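Local coordinates for hypothetical protein (Leishmania major, PDB 1R75) that is of unknown function but belongs to the DUF1935 family and folds into an all-beta domain of two facing antiparallel sheets, at residues 65-70 / 102-107; 51-56 / 114-119; 22-27 / 56-61. All coordinates share one frame; numbering follows the deposited sequence.

Overall arrangement
Interactions 1 and 2 each join two neighbouring antiparallel strands, interaction 1 within the four-stranded sheet and interaction 2 within the five-stranded one. The two sheets pack face to face, and the contacts meet in the core, where F115 and F55 of interaction 2 press on V66, V68, C103 and V105 of interaction 1. Their other faces mix charged or polar side chains with apolar ones. Interaction 3 is a surface contact, its centre about 13 Å from that of the chain. It continues strand 52-57 beyond Y56, shared with interaction 2, and holds an irregular N-terminal segment by a carboxylate, an edge-to-face ring pair and a proline over a tyrosine face instead of strand pairing.

Interaction 1: residues 65-70 / 102-107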
ATOM      1  N   HIS A  65       2.087  -0.693   7.957  1.00 20.31           N
ATOM      2  CA  HIS A  65       3.069  -1.481   7.204  1.00 21.15           C
ATOM      3  C   HIS A  65       2.308  -2.534   6.451  1.00 19.97           C
ATOM      4  O   HIS A  65       1.531  -3.256   7.052  1.00 20.78           O
ATOM      5  CB  HIS A  65       4.049  -2.190   8.147  1.00 22.57           C
ATOM      6  CG  HIS A  65       5.012  -3.110   7.458  1.00 28.32           C
ATOM      7  ND1 HIS A  65       5.021  -4.475   7.665  1.00 35.87           N
ATOM      8  CD2 HIS A  65       5.968  -2.870   6.528  1.00 34.67           C
ATOM      9  CE1 HIS A  65       5.931  -5.029   6.889  1.00 34.99           C
ATOM     10  NE2 HIS A  65       6.534  -4.078   6.208  1.00 37.38           N
ATOM     11  N   VAL A  66       2.491  -2.613   5.142  1.00 18.31           N
ATOM     12  CA  VAL A  66       1.734  -3.546   4.328  1.00 18.85           C
ATOM     13  C   VAL A  66       2.714  -4.390   3.527  1.00 21.29           C
ATOM     14  O   VAL A  66       3.699  -3.882   2.997  1.00 19.51           O
ATOM     15  CB  VAL A  66       0.649  -2.869   3.469  1.00 21.71           C
ATOM     16  CG1 VAL A  66       1.177  -1.765   2.635  1.00 22.17           C
ATOM     17  CG2 VAL A  66      -0.145  -3.918   2.578  1.00 20.62           C
ATOM     18  N   ALA A  67       2.522  -5.695   3.550  1.00 19.83           N
ATOM     19  CA  ALA A  67       3.244  -6.575   2.666  1.00 18.77           C
ATOM     20  C   ALA A  67       2.292  -7.514   1.956  1.00 18.19           C
ATOM     21  O   ALA A  67       1.389  -8.096   2.578  1.00 19.38           O
ATOM     22  CB  ALA A  67       4.276  -7.427   3.410  1.00 20.73           C
ATOM     23  N   VAL A  68       2.555  -7.710   0.662  1.00 16.18           N
ATOM     24  CA  VAL A  68       1.719  -8.457  -0.207  1.00 16.89           C
ATOM     25  C   VAL A  68       2.594  -9.491  -0.905  1.00 16.78           C
ATOM     26  O   VAL A  68       3.690  -9.198  -1.344  1.00 16.54           O
ATOM     27  CB  VAL A  68       1.057  -7.567  -1.244  1.00 16.51           C
ATOM     28  CG1 VAL A  68       0.282  -8.398  -2.252  1.00 18.10           C
ATOM     29  CG2 VAL A  68       0.139  -6.476  -0.597  1.00 18.89           C
ATOM     30  N   LEU A  69       2.093 -10.692  -0.999  1.00 17.55           N
ATOM     31  CA  LEU A  69       2.757 -11.785  -1.667  1.00 20.52           C
ATOM     32  C   LEU A  69       2.054 -12.039  -2.974  1.00 20.62           C
ATOM     33  O   LEU A  69       0.832 -12.277  -2.986  1.00 20.19           O
ATOM     34  CB  LEU A  69       2.558 -13.045  -0.871  1.00 22.74           C
ATOM     35  CG  LEU A  69       3.332 -13.345   0.332  1.00 31.94           C
ATOM     36  CD1 LEU A  69       2.469 -14.326   1.239  1.00 35.91           C
ATOM     37  CD2 LEU A  69       4.726 -13.948  -0.126  1.00 32.73           C
ATOM     38  N   PHE A  70       2.810 -12.008  -4.056  1.00 19.22           N
ATOM     39  CA  PHE A  70       2.362 -12.151  -5.411  1.00 18.93           C
ATOM     40  C   PHE A  70       2.835 -13.495  -5.977  1.00 18.08           C
ATOM     41  O   PHE A  70       3.940 -14.004  -5.620  1.00 19.00           O
ATOM     42  CB  PHE A  70       2.857 -11.006  -6.259  1.00 18.42           C
ATOM     43  CG  PHE A  70       2.346  -9.680  -5.899  1.00 18.58           C
ATOM     44  CD1 PHE A  70       1.196  -9.129  -6.511  1.00 17.46           C
ATOM     45  CD2 PHE A  70       3.130  -8.841  -5.067  1.00 17.63           C
ATOM     46  CE1 PHE A  70       0.769  -7.876  -6.200  1.00 20.54           C
ATOM     47  CE2 PHE A  70       2.706  -7.573  -4.818  1.00 17.15           C
ATOM     48  CZ  PHE A  70       1.562  -7.079  -5.370  1.00 17.76           C
ATOM     49  N   LEU A 102       7.468 -11.028  -2.605  1.00 20.99           N
ATOM     50  CA  LEU A 102       6.998 -10.278  -1.479  1.00 19.84           C
ATOM     51  C   LEU A 102       7.379  -8.838  -1.650  1.00 20.47           C
ATOM     52  O   LEU A 102       8.568  -8.524  -1.883  1.00 20.40           O
ATOM     53  CB  LEU A 102       7.590 -10.871  -0.226  1.00 20.82           C
ATOM     54  CG  LEU A 102       7.066 -10.309   1.079  1.00 26.57           C
ATOM     55  CD1 LEU A 102       5.664 -10.666   1.301  1.00 24.90           C
ATOM     56  CD2 LEU A 102       7.983 -10.890   2.187  1.00 32.89           C
ATOM     57  N   CYS A 103       6.384  -7.962  -1.622  1.00 17.99           N
ATOM     58  CA  CYS A 103       6.557  -6.518  -1.688  1.00 18.06           C
ATOM     59  C   CYS A 103       5.957  -5.816  -0.524  1.00 17.54           C
ATOM     60  O   CYS A 103       4.872  -6.155  -0.050  1.00 19.13           O
ATOM     61  CB  CYS A 103       5.921  -5.921  -2.917  1.00 17.63           C
ATOM     62  SG  CYS A 103       6.483  -6.524  -4.495  1.00 23.26           S
ATOM     63  N   GLU A 104       6.694  -4.853   0.027  1.00 17.39           N
ATOM     64  CA  GLU A 104       6.277  -4.265   1.271  1.00 18.54           C
ATOM     65  C   GLU A 104       6.636  -2.799   1.316  1.00 17.88           C
ATOM     66  O   GLU A 104       7.697  -2.396   0.739  1.00 19.19           O
ATOM     67  CB  GLU A 104       6.876  -5.007   2.430  1.00 22.55           C
ATOM     68  CG  GLU A 104       8.309  -4.840   2.634  1.00 27.87           C
ATOM     69  CD  GLU A 104       8.859  -5.735   3.806  1.00 40.00           C
ATOM     70  OE1 GLU A 104       8.129  -6.052   4.785  1.00 42.81           O
ATOM     71  OE2 GLU A 104      10.062  -6.095   3.756  1.00 46.72           O
ATOM     72  N   VAL A 105       5.818  -2.013   2.024  1.00 19.50           N
ATOM     73  CA  VAL A 105       6.044  -0.582   2.137  1.00 18.08           C
ATOM     74  C   VAL A 105       5.406  -0.126   3.462  1.00 20.95           C
ATOM     75  O   VAL A 105       4.460  -0.734   3.972  1.00 20.71           O
ATOM     76  CB  VAL A 105       5.469   0.214   0.888  1.00 19.80           C
ATOM     77  CG1 VAL A 105       3.958   0.251   0.911  1.00 20.04           C
ATOM     78  CG2 VAL A 105       6.143   1.589   0.725  1.00 21.16           C
ATOM     79  N   ASP A 106       5.946   0.943   4.015  1.00 22.38           N
ATOM     80  CA  ASP A 106       5.254   1.656   5.098  1.00 24.86           C
ATOM     81  C   ASP A 106       4.560   2.907   4.608  1.00 22.97           C
ATOM     82  O   ASP A 106       5.111   3.601   3.809  1.00 24.71           O
ATOM     83  CB  ASP A 106       6.285   2.037   6.157  1.00 26.07           C
ATOM     84  CG  ASP A 106       6.963   0.836   6.741  1.00 35.64           C
ATOM     85  OD1 ASP A 106       6.278  -0.187   7.007  1.00 39.49           O
ATOM     86  OD2 ASP A 106       8.204   0.796   6.962  1.00 47.20           O
ATOM     87  N   VAL A 107       3.364   3.223   5.122  1.00 21.58           N
ATOM     88  CA  VAL A 107       2.597   4.294   4.617  1.00 20.62           C
ATOM     89  C   VAL A 107       2.257   5.221   5.827  1.00 21.18           C
ATOM     90  O   VAL A 107       1.529   4.825   6.759  1.00 21.61           O
ATOM     91  CB  VAL A 107       1.303   3.839   4.002  1.00 20.68           C
ATOM     92  CG1 VAL A 107       0.598   4.982   3.283  1.00 19.60           C
ATOM     93  CG2 VAL A 107       1.519   2.664   3.086  1.00 20.58           C
TER
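V66 pairs with V105 and V68 with C103 through two backbone N-H...O bonds each, making 65-70 and 102-107 antiparallel neighbours whose axes come within 4.6 Å. The pairs H65-D106, A67-E104 and L69-L102 are non-hydrogen-bonded, and their side chains occupy one face of the sheet. There the H65 ring reaches diagonally to E104, the residue paired with A67. H65 CG is anti to the backbone N (chi1 175°), beside the carbonyl carbon. H65 NE2 makes a weak bond to E104 OE1, 2.9 Å long and bent to 130° at the hydrogen. The oxygen sits at the ring edge near its plane, although ring and carboxylate are turned 50° against each other. Farther along, A67 CB lies 3.7 Å from E104 CB, and L102 extends its CD1 branch across to L69 CG at 3.7 Å. The opposite face carries valines, C103 and the F70 ring. V66 and V105 lie side by side, CG1 to CG1 at 3.8 Å, while C103 SG approaches F70 CE2 obliquely at 3.9 Å in a sulfur-aromatic contact. One face of the F70 ring is covered toward its rim by V68 CG1. F115 of strand 112-117 packs on V68, F70, C103 and V105, closing the core between the two sheets. The chemistry thus divides by face: hydrocarbon and sulfur fill the buried side, whereas a weak imidazole-carboxylate bond, set among A67, L69 and L102, adds at most a modest polar link.

Interaction 2: residues 51-56 / 114-119; sequences RRWAFY and MFVEGS
F55 drives its ring edge into the face of F115, with F55 CE2 over the centre of the F115 ring and 3.4 Å from F115 CD2. The planes stand 62° apart in an edge-to-face pair, and V116 CG1 covers the opposite face of F115 toward its rim, leaving that ring wedged between a neighbouring phenyl and a methyl. F115 CG is anti to the backbone N (chi1 -171°), and beyond it the ring lies beside the W53 indole, F115 CD2 to W53 CE3 at 3.8 Å. V116 CG2 in turn sits above one face of the indole, toward the rim. F115 and V116 both lie against W53, which they face together in a classic beta bulge, where the register between the antiparallel strands 52-57 and 112-117 of the five-stranded sheet shifts by one. W53 O receives F115 N at 2.9 Å and, weakly, V116 N at 3.4 Å. F115 packs on C103, V105, V68 and F70 of the other sheet. On the reverse side the M114 chain, bent at chi2 and chi3, folds its CE down onto A54 CB, 3.8 Å away. R52 CD fits between M114 SD and E117 OE1, the latter at 3.4 Å, while the charged ends of R52 and E117 stay beyond salt-bridge distance. At the far end the R51 guanidinium lays one face over G118 CA, and S119 CB lies at its edge. The chain turns a corner at G118, whose N donates to R51 O at 2.7 Å.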
ATOM      1  N   ARG A  51      -1.336   0.381 -15.075  1.00 29.25           N
ATOM      2  CA  ARG A  51      -1.087  -0.935 -14.488  1.00 28.80           C
ATOM      3  C   ARG A  51      -0.302  -0.832 -13.135  1.00 25.69           C
ATOM      4  O   ARG A  51       0.695  -1.502 -12.929  1.00 24.46           O
ATOM      5  CB  ARG A  51      -0.419  -1.861 -15.463  1.00 30.94           C
ATOM      6  CG  ARG A  51      -1.431  -2.352 -16.545  1.00 38.13           C
ATOM      7  CD  ARG A  51      -0.848  -3.219 -17.688  1.00 45.45           C
ATOM      8  NE  ARG A  51       0.100  -4.269 -17.291  1.00 49.52           N
ATOM      9  CZ  ARG A  51       1.390  -4.301 -17.675  1.00 54.32           C
ATOM     10  NH1 ARG A  51       1.921  -3.314 -18.410  1.00 55.72           N
ATOM     11  NH2 ARG A  51       2.181  -5.300 -17.298  1.00 53.35           N
ATOM     12  N   ARG A  52      -0.838  -0.027 -12.268  1.00 23.77           N
ATOM     13  CA  ARG A  52      -0.135   0.441 -11.075  1.00 23.85           C
ATOM     14  C   ARG A  52      -1.025   0.400  -9.863  1.00 22.03           C
ATOM     15  O   ARG A  52      -2.230   0.735  -9.914  1.00 22.59           O
ATOM     16  CB  ARG A  52       0.217   1.858 -11.368  1.00 24.16           C
ATOM     17  CG  ARG A  52       1.016   2.583 -10.442  1.00 28.64           C
ATOM     18  CD  ARG A  52       1.512   3.911 -11.190  1.00 27.81           C
ATOM     19  NE  ARG A  52       0.452   4.926 -11.318  1.00 28.87           N
ATOM     20  CZ  ARG A  52       0.454   5.914 -12.210  1.00 29.59           C
ATOM     21  NH1 ARG A  52       1.482   6.075 -13.097  1.00 24.39           N
ATOM     22  NH2 ARG A  52      -0.531   6.770 -12.205  1.00 27.07           N
ATOM     23  N   TRP A  53      -0.421   0.058  -8.734  1.00 19.64           N
ATOM     24  CA  TRP A  53      -1.081   0.156  -7.445  1.00 18.01           C
ATOM     25  C   TRP A  53      -0.353   1.103  -6.523  1.00 17.28           C
ATOM     26  O   TRP A  53       0.904   1.137  -6.521  1.00 18.99           O
ATOM     27  CB  TRP A  53      -1.034  -1.155  -6.756  1.00 21.33           C
ATOM     28  CG  TRP A  53      -1.854  -2.252  -7.235  1.00 23.90           C
ATOM     29  CD1 TRP A  53      -2.592  -2.357  -8.370  1.00 27.72           C
ATOM     30  CD2 TRP A  53      -2.014  -3.495  -6.527  1.00 27.13           C
ATOM     31  NE1 TRP A  53      -3.202  -3.613  -8.434  1.00 28.20           N
ATOM     32  CE2 TRP A  53      -2.832  -4.337  -7.321  1.00 26.36           C
ATOM     33  CE3 TRP A  53      -1.511  -3.989  -5.321  1.00 26.99           C
ATOM     34  CZ2 TRP A  53      -3.185  -5.647  -6.895  1.00 25.72           C
ATOM     35  CZ3 TRP A  53      -1.914  -5.295  -4.885  1.00 29.04           C
ATOM     36  CH2 TRP A  53      -2.676  -6.085  -5.678  1.00 25.46           C
ATOM     37  N   ALA A  54      -1.130   1.792  -5.738  1.00 17.30           N
ATOM     38  CA  ALA A  54      -0.704   2.631  -4.678  1.00 18.19           C
ATOM     39  C   ALA A  54      -1.580   2.422  -3.445  1.00 19.02           C
ATOM     40  O   ALA A  54      -2.664   1.878  -3.551  1.00 20.78           O
ATOM     41  CB  ALA A  54      -0.763   4.061  -5.104  1.00 18.24           C
ATOM     42  N   PHE A  55      -1.055   2.814  -2.283  1.00 18.07           N
ATOM     43  CA  PHE A  55      -1.788   2.808  -1.020  1.00 19.79           C
ATOM     44  C   PHE A  55      -1.883   4.217  -0.466  1.00 21.52           C
ATOM     45  O   PHE A  55      -0.925   5.027  -0.537  1.00 21.47           O
ATOM     46  CB  PHE A  55      -1.060   1.916   0.000  1.00 19.70           C
ATOM     47  CG  PHE A  55      -1.159   0.494  -0.308  1.00 19.41           C
ATOM     48  CD1 PHE A  55      -2.371  -0.163  -0.230  1.00 16.46           C
ATOM     49  CD2 PHE A  55      -0.025  -0.221  -0.678  1.00 20.68           C
ATOM     50  CE1 PHE A  55      -2.438  -1.595  -0.507  1.00 20.38           C
ATOM     51  CE2 PHE A  55      -0.079  -1.589  -0.933  1.00 20.50           C
ATOM     52  CZ  PHE A  55      -1.319  -2.264  -0.894  1.00 19.18           C
ATOM     53  N   TYR A  56      -3.043   4.519   0.075  1.00 20.00           N
ATOM     54  CA  TYR A  56      -3.303   5.781   0.746  1.00 22.28           C
ATOM     55  C   TYR A  56      -3.748   5.481   2.182  1.00 21.44           C
ATOM     56  O   TYR A  56      -4.591   4.612   2.392  1.00 21.89           O
ATOM     57  CB  TYR A  56      -4.352   6.613  -0.044  1.00 22.63           C
ATOM     58  CG  TYR A  56      -4.877   7.766   0.754  1.00 24.30           C
ATOM     59  CD1 TYR A  56      -4.048   8.845   1.066  1.00 26.55           C
ATOM     60  CD2 TYR A  56      -6.168   7.772   1.236  1.00 27.26           C
ATOM     61  CE1 TYR A  56      -4.491   9.880   1.874  1.00 24.48           C
ATOM     62  CE2 TYR A  56      -6.630   8.802   2.048  1.00 25.24           C
ATOM     63  CZ  TYR A  56      -5.807   9.853   2.319  1.00 27.99           C
ATOM     64  OH  TYR A  56      -6.222  10.865   3.100  1.00 28.65           O
ATOM     65  N   MET A 114       3.306   4.820  -3.817  1.00 18.12           N
ATOM     66  CA  MET A 114       3.350   3.905  -4.976  1.00 17.70           C
ATOM     67  C   MET A 114       3.915   2.543  -4.494  1.00 17.73           C
ATOM     68  O   MET A 114       4.815   2.474  -3.676  1.00 17.16           O
ATOM     69  CB  MET A 114       4.268   4.506  -6.069  1.00 17.22           C
ATOM     70  CG  MET A 114       3.711   5.782  -6.613  1.00 20.80           C
ATOM     71  SD  MET A 114       2.097   5.417  -7.508  1.00 31.26           S
ATOM     72  CE  MET A 114       1.518   6.595  -6.735  1.00 27.05           C
ATOM     73  N   PHE A 115       3.315   1.474  -4.988  1.00 15.87           N
ATOM     74  CA  PHE A 115       3.608   0.158  -4.550  1.00 16.14           C
ATOM     75  C   PHE A 115       4.210  -0.706  -5.618  1.00 14.50           C
ATOM     76  O   PHE A 115       5.435  -1.130  -5.533  1.00 13.96           O
ATOM     77  CB  PHE A 115       2.319  -0.400  -3.965  1.00 16.91           C
ATOM     78  CG  PHE A 115       2.509  -1.714  -3.245  1.00 14.27           C
ATOM     79  CD1 PHE A 115       3.444  -1.825  -2.254  1.00 18.60           C
ATOM     80  CD2 PHE A 115       1.704  -2.859  -3.565  1.00 14.15           C
ATOM     81  CE1 PHE A 115       3.606  -3.037  -1.550  1.00 16.39           C
ATOM     82  CE2 PHE A 115       1.933  -4.066  -2.908  1.00 17.04           C
ATOM     83  CZ  PHE A 115       2.860  -4.124  -1.881  1.00 15.91           C
ATOM     84  N   VAL A 116       3.415  -1.109  -6.646  1.00 15.63           N
ATOM     85  CA  VAL A 116       3.909  -1.984  -7.710  1.00 16.57           C
ATOM     86  C   VAL A 116       3.326  -1.583  -9.034  1.00 15.79           C
ATOM     87  O   VAL A 116       2.306  -0.910  -9.149  1.00 15.59           O
ATOM     88  CB  VAL A 116       3.590  -3.498  -7.479  1.00 17.46           C
ATOM     89  CG1 VAL A 116       4.217  -3.951  -6.292  1.00 19.07           C
ATOM     90  CG2 VAL A 116       2.081  -3.734  -7.409  1.00 23.25           C
ATOM     91  N   GLU A 117       3.986  -1.977 -10.068  1.00 17.28           N
ATOM     92  CA  GLU A 117       3.466  -1.735 -11.402  1.00 19.75           C
ATOM     93  C   GLU A 117       3.713  -2.952 -12.255  1.00 19.44           C
ATOM     94  O   GLU A 117       4.779  -3.564 -12.201  1.00 17.05           O
ATOM     95  CB  GLU A 117       4.231  -0.516 -11.959  1.00 21.95           C
ATOM     96  CG  GLU A 117       3.850  -0.125 -13.353  1.00 25.72           C
ATOM     97  CD  GLU A 117       4.162   1.368 -13.675  1.00 32.05           C
ATOM     98  OE1 GLU A 117       3.977   2.238 -12.782  1.00 29.48           O
ATOM     99  OE2 GLU A 117       4.553   1.628 -14.838  1.00 37.58           O
ATOM    100  N   GLY A 118       2.708  -3.324 -13.043  1.00 21.66           N
ATOM    101  CA  GLY A 118       2.843  -4.404 -13.989  1.00 22.26           C
ATOM    102  C   GLY A 118       1.608  -5.306 -13.938  1.00 22.21           C
ATOM    103  O   GLY A 118       0.553  -4.847 -13.617  1.00 25.25           O
ATOM    104  N   SER A 119       1.777  -6.577 -14.210  1.00 22.84           N
ATOM    105  CA  SER A 119       0.653  -7.487 -14.331  1.00 23.81           C
ATOM    106  C   SER A 119       0.553  -8.372 -13.135  1.00 22.03           C
ATOM    107  O   SER A 119       1.416  -9.159 -12.853  1.00 21.71           O
ATOM    108  CB  SER A 119       0.700  -8.236 -15.662  1.00 27.01           C
ATOM    109  OG  SER A 119       1.860  -9.034 -15.766  1.00 31.00           O
TER

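Interaction 3: residues 22-27 / 56-61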
ATOM      1  N   PHE A  22     -13.096   9.943   1.821  1.00 56.17           N
ATOM      2  CA  PHE A  22     -11.943  10.170   2.663  1.00 54.43           C
ATOM      3  C   PHE A  22     -12.277  11.211   3.716  1.00 54.10           C
ATOM      4  O   PHE A  22     -12.848  12.259   3.401  1.00 54.76           O
ATOM      5  CB  PHE A  22     -10.750  10.614   1.809  1.00 53.73           C
ATOM      6  CG  PHE A  22     -10.427   9.662   0.692  1.00 48.69           C
ATOM      7  CD1 PHE A  22     -10.157   8.329   0.968  1.00 46.17           C
ATOM      8  CD2 PHE A  22     -10.375  10.100  -0.625  1.00 45.91           C
ATOM      9  CE1 PHE A  22      -9.849   7.427  -0.059  1.00 43.77           C
ATOM     10  CE2 PHE A  22     -10.099   9.223  -1.649  1.00 46.60           C
ATOM     11  CZ  PHE A  22      -9.809   7.866  -1.357  1.00 46.60           C
ATOM     12  N   LYS A  23     -11.941  10.912   4.966  1.00 53.04           N
ATOM     13  CA  LYS A  23     -12.161  11.832   6.077  1.00 52.08           C
ATOM     14  C   LYS A  23     -11.067  12.895   6.217  1.00 50.91           C
ATOM     15  O   LYS A  23     -11.372  14.070   6.448  1.00 51.53           O
ATOM     16  CB  LYS A  23     -12.315  11.065   7.403  1.00 52.51           C
ATOM     17  CG  LYS A  23     -13.359   9.929   7.365  1.00 55.23           C
ATOM     18  CD  LYS A  23     -14.071   9.641   8.734  1.00 57.59           C
ATOM     19  CE  LYS A  23     -15.543   9.148   8.498  1.00 58.68           C
ATOM     20  NZ  LYS A  23     -16.115   8.374   9.636  1.00 59.92           N
ATOM     21  N   ASN A  24      -9.799  12.516   6.078  1.00 47.69           N
ATOM     22  CA  ASN A  24      -8.715  13.392   6.504  1.00 46.10           C
ATOM     23  C   ASN A  24      -7.739  13.934   5.459  1.00 44.54           C
ATOM     24  O   ASN A  24      -6.800  14.667   5.779  1.00 45.86           O
ATOM     25  CB  ASN A  24      -7.933  12.637   7.571  1.00 45.82           C
ATOM     26  CG  ASN A  24      -8.807  12.256   8.701  1.00 47.88           C
ATOM     27  OD1 ASN A  24      -9.638  13.077   9.125  1.00 52.71           O
ATOM     28  ND2 ASN A  24      -8.691  11.027   9.188  1.00 44.54           N
ATOM     29  N   GLY A  25      -7.935  13.574   4.217  1.00 41.83           N
ATOM     30  CA  GLY A  25      -6.975  13.930   3.213  1.00 40.34           C
ATOM     31  C   GLY A  25      -7.374  13.252   1.942  1.00 39.71           C
ATOM     32  O   GLY A  25      -8.448  12.736   1.848  1.00 38.78           O
ATOM     33  N   LYS A  26      -6.502  13.299   0.939  1.00 39.75           N
ATOM     34  CA  LYS A  26      -6.750  12.576  -0.288  1.00 39.89           C
ATOM     35  C   LYS A  26      -5.456  12.010  -0.848  1.00 37.65           C
ATOM     36  O   LYS A  26      -4.411  12.582  -0.672  1.00 34.17           O
ATOM     37  CB  LYS A  26      -7.387  13.468  -1.345  1.00 41.63           C
ATOM     38  CG  LYS A  26      -6.749  14.783  -1.514  1.00 46.00           C
ATOM     39  CD  LYS A  26      -7.497  15.593  -2.576  1.00 49.87           C
ATOM     40  CE  LYS A  26      -6.717  16.850  -2.956  1.00 52.07           C
ATOM     41  NZ  LYS A  26      -7.017  17.259  -4.363  1.00 54.53           N
ATOM     42  N   PRO A  27      -5.587  10.923  -1.598  1.00 37.65           N
ATOM     43  CA  PRO A  27      -4.466  10.365  -2.347  1.00 37.84           C
ATOM     44  C   PRO A  27      -3.903  11.355  -3.349  1.00 39.05           C
ATOM     45  O   PRO A  27      -4.609  12.303  -3.765  1.00 39.05           O
ATOM     46  CB  PRO A  27      -5.088   9.196  -3.084  1.00 37.78           C
ATOM     47  CG  PRO A  27      -6.325   8.910  -2.429  1.00 39.16           C
ATOM     48  CD  PRO A  27      -6.846  10.207  -1.886  1.00 37.45           C
ATOM     49  N   TYR A  56      -3.043   4.519   0.075  1.00 20.00           N
ATOM     50  CA  TYR A  56      -3.303   5.781   0.746  1.00 22.28           C
ATOM     51  C   TYR A  56      -3.748   5.481   2.182  1.00 21.44           C
ATOM     52  O   TYR A  56      -4.591   4.612   2.392  1.00 21.89           O
ATOM     53  CB  TYR A  56      -4.352   6.613  -0.044  1.00 22.63           C
ATOM     54  CG  TYR A  56      -4.877   7.766   0.754  1.00 24.30           C
ATOM     55  CD1 TYR A  56      -4.048   8.845   1.066  1.00 26.55           C
ATOM     56  CD2 TYR A  56      -6.168   7.772   1.236  1.00 27.26           C
ATOM     57  CE1 TYR A  56      -4.491   9.880   1.874  1.00 24.48           C
ATOM     58  CE2 TYR A  56      -6.630   8.802   2.048  1.00 25.24           C
ATOM     59  CZ  TYR A  56      -5.807   9.853   2.319  1.00 27.99           C
ATOM     60  OH  TYR A  56      -6.222  10.865   3.100  1.00 28.65           O
ATOM     61  N   ASN A  57      -3.152   6.164   3.144  1.00 21.07           N
ATOM     62  CA  ASN A  57      -3.439   6.012   4.554  1.00 23.82           C
ATOM     63  C   ASN A  57      -4.260   7.281   4.952  1.00 25.20           C
ATOM     64  O   ASN A  57      -3.730   8.398   4.935  1.00 24.82           O
ATOM     65  CB  ASN A  57      -2.112   5.841   5.282  1.00 22.97           C
ATOM     66  CG  ASN A  57      -2.260   5.846   6.837  1.00 24.49           C
ATOM     67  OD1 ASN A  57      -3.355   6.047   7.409  1.00 23.42           O
ATOM     68  ND2 ASN A  57      -1.152   5.638   7.496  1.00 20.36           N
ATOM     69  N   ASP A  58      -5.571   7.084   5.204  1.00 25.79           N
ATOM     70  CA  ASP A  58      -6.474   8.163   5.633  1.00 29.20           C
ATOM     71  C   ASP A  58      -6.498   8.416   7.180  1.00 30.26           C
ATOM     72  O   ASP A  58      -7.298   9.194   7.684  1.00 33.27           O
ATOM     73  CB  ASP A  58      -7.866   7.848   5.110  1.00 29.74           C
ATOM     74  CG  ASP A  58      -8.787   9.057   5.108  1.00 34.03           C
ATOM     75  OD1 ASP A  58      -8.357  10.179   4.734  1.00 35.11           O
ATOM     76  OD2 ASP A  58      -9.963   8.919   5.469  1.00 37.92           O
ATOM     77  N   SER A  59      -5.608   7.784   7.916  1.00 29.80           N
ATOM     78  CA  SER A  59      -5.415   8.107   9.298  1.00 30.55           C
ATOM     79  C   SER A  59      -4.553   9.323   9.501  1.00 30.43           C
ATOM     80  O   SER A  59      -3.578   9.514   8.823  1.00 29.13           O
ATOM     81  CB  SER A  59      -4.748   6.946  10.033  1.00 31.73           C
ATOM     82  OG  SER A  59      -4.691   7.280  11.392  1.00 36.79           O
ATOM     83  N   LYS A  60      -4.841  10.104  10.534  1.00 31.51           N
ATOM     84  CA  LYS A  60      -3.941  11.194  10.934  1.00 32.15           C
ATOM     85  C   LYS A  60      -2.858  10.703  11.829  1.00 31.45           C
ATOM     86  O   LYS A  60      -1.852  11.386  11.973  1.00 32.54           O
ATOM     87  CB  LYS A  60      -4.705  12.315  11.719  1.00 32.95           C
ATOM     88  CG  LYS A  60      -5.844  12.942  10.934  1.00 37.88           C
ATOM     89  CD  LYS A  60      -6.511  14.106  11.761  1.00 43.46           C
ATOM     90  CE  LYS A  60      -8.014  13.945  11.915  1.00 46.97           C
ATOM     91  NZ  LYS A  60      -8.466  12.694  12.620  1.00 49.88           N
ATOM     92  N   GLU A  61      -3.072   9.552  12.464  1.00 31.27           N
ATOM     93  CA  GLU A  61      -2.263   9.132  13.616  1.00 33.03           C
ATOM     94  C   GLU A  61      -1.493   7.841  13.506  1.00 31.67           C
ATOM     95  O   GLU A  61      -0.684   7.537  14.437  1.00 32.54           O
ATOM     96  CB  GLU A  61      -3.140   8.977  14.905  1.00 35.81           C
ATOM     97  CG  GLU A  61      -4.586   9.483  14.887  1.00 40.25           C
ATOM     98  CD  GLU A  61      -5.156   9.703  16.320  1.00 52.51           C
ATOM     99  OE1 GLU A  61      -4.873   8.873  17.253  1.00 53.60           O
ATOM    100  OE2 GLU A  61      -5.893  10.715  16.536  1.00 55.94           O
TER
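The Y56 ring is sandwiched between P27 on one face and the backbone N of its own near neighbour D58 on the other. P27 CD stands over the ring in a CH-pi contact, 4.0 Å from the centroid and only 9° off the normal, and P27 CG touches Y56 CG at 3.7 Å. K26 C lies over the same face as P27. At its rim Y56 turns an edge to the face of F22, in a T-shaped pair with planes at 74° and Y56 CE2 3.7 Å from F22 CD1. The CB of Y56 points toward 22-27, and CG is anti to the backbone N (chi1 167°). A third flat group, the D58 carboxylate, grips two successive backbone amides of the bend. K23 N meets the syn lone pair of D58 OD2 at 2.9 Å, and N24 N reaches D58 OD1 at 3.1 Å, also on the syn side but out of the carboxylate plane. The two bonds, one to each oxygen, would restrain the rotation of the carboxylate and tie it to the bend at K23-N24. N24 returns the grip: its ND2 donates to D58 O at 2.7 Å, approaching nearly in line with the carbonyl and close to its own amide plane, while N24 OD1 rests 3.3 Å from K60 CE where the two side chains cross at about a right angle. Beyond D58 the chain is shaped by an Asx turn, S59 N to N57 OD1, and an ST turn, E61 N to S59 OG. The domain has no helices, and the contact sits at the end of strand 52-57: Y56 and P27 also pack on I45 of strand 42-47 and T112 of strand 112-117, F22 makes another edge-to-face pair with Y43, and N57 ND2 bonds to V107 O, linking this corner to the four-stranded sheet.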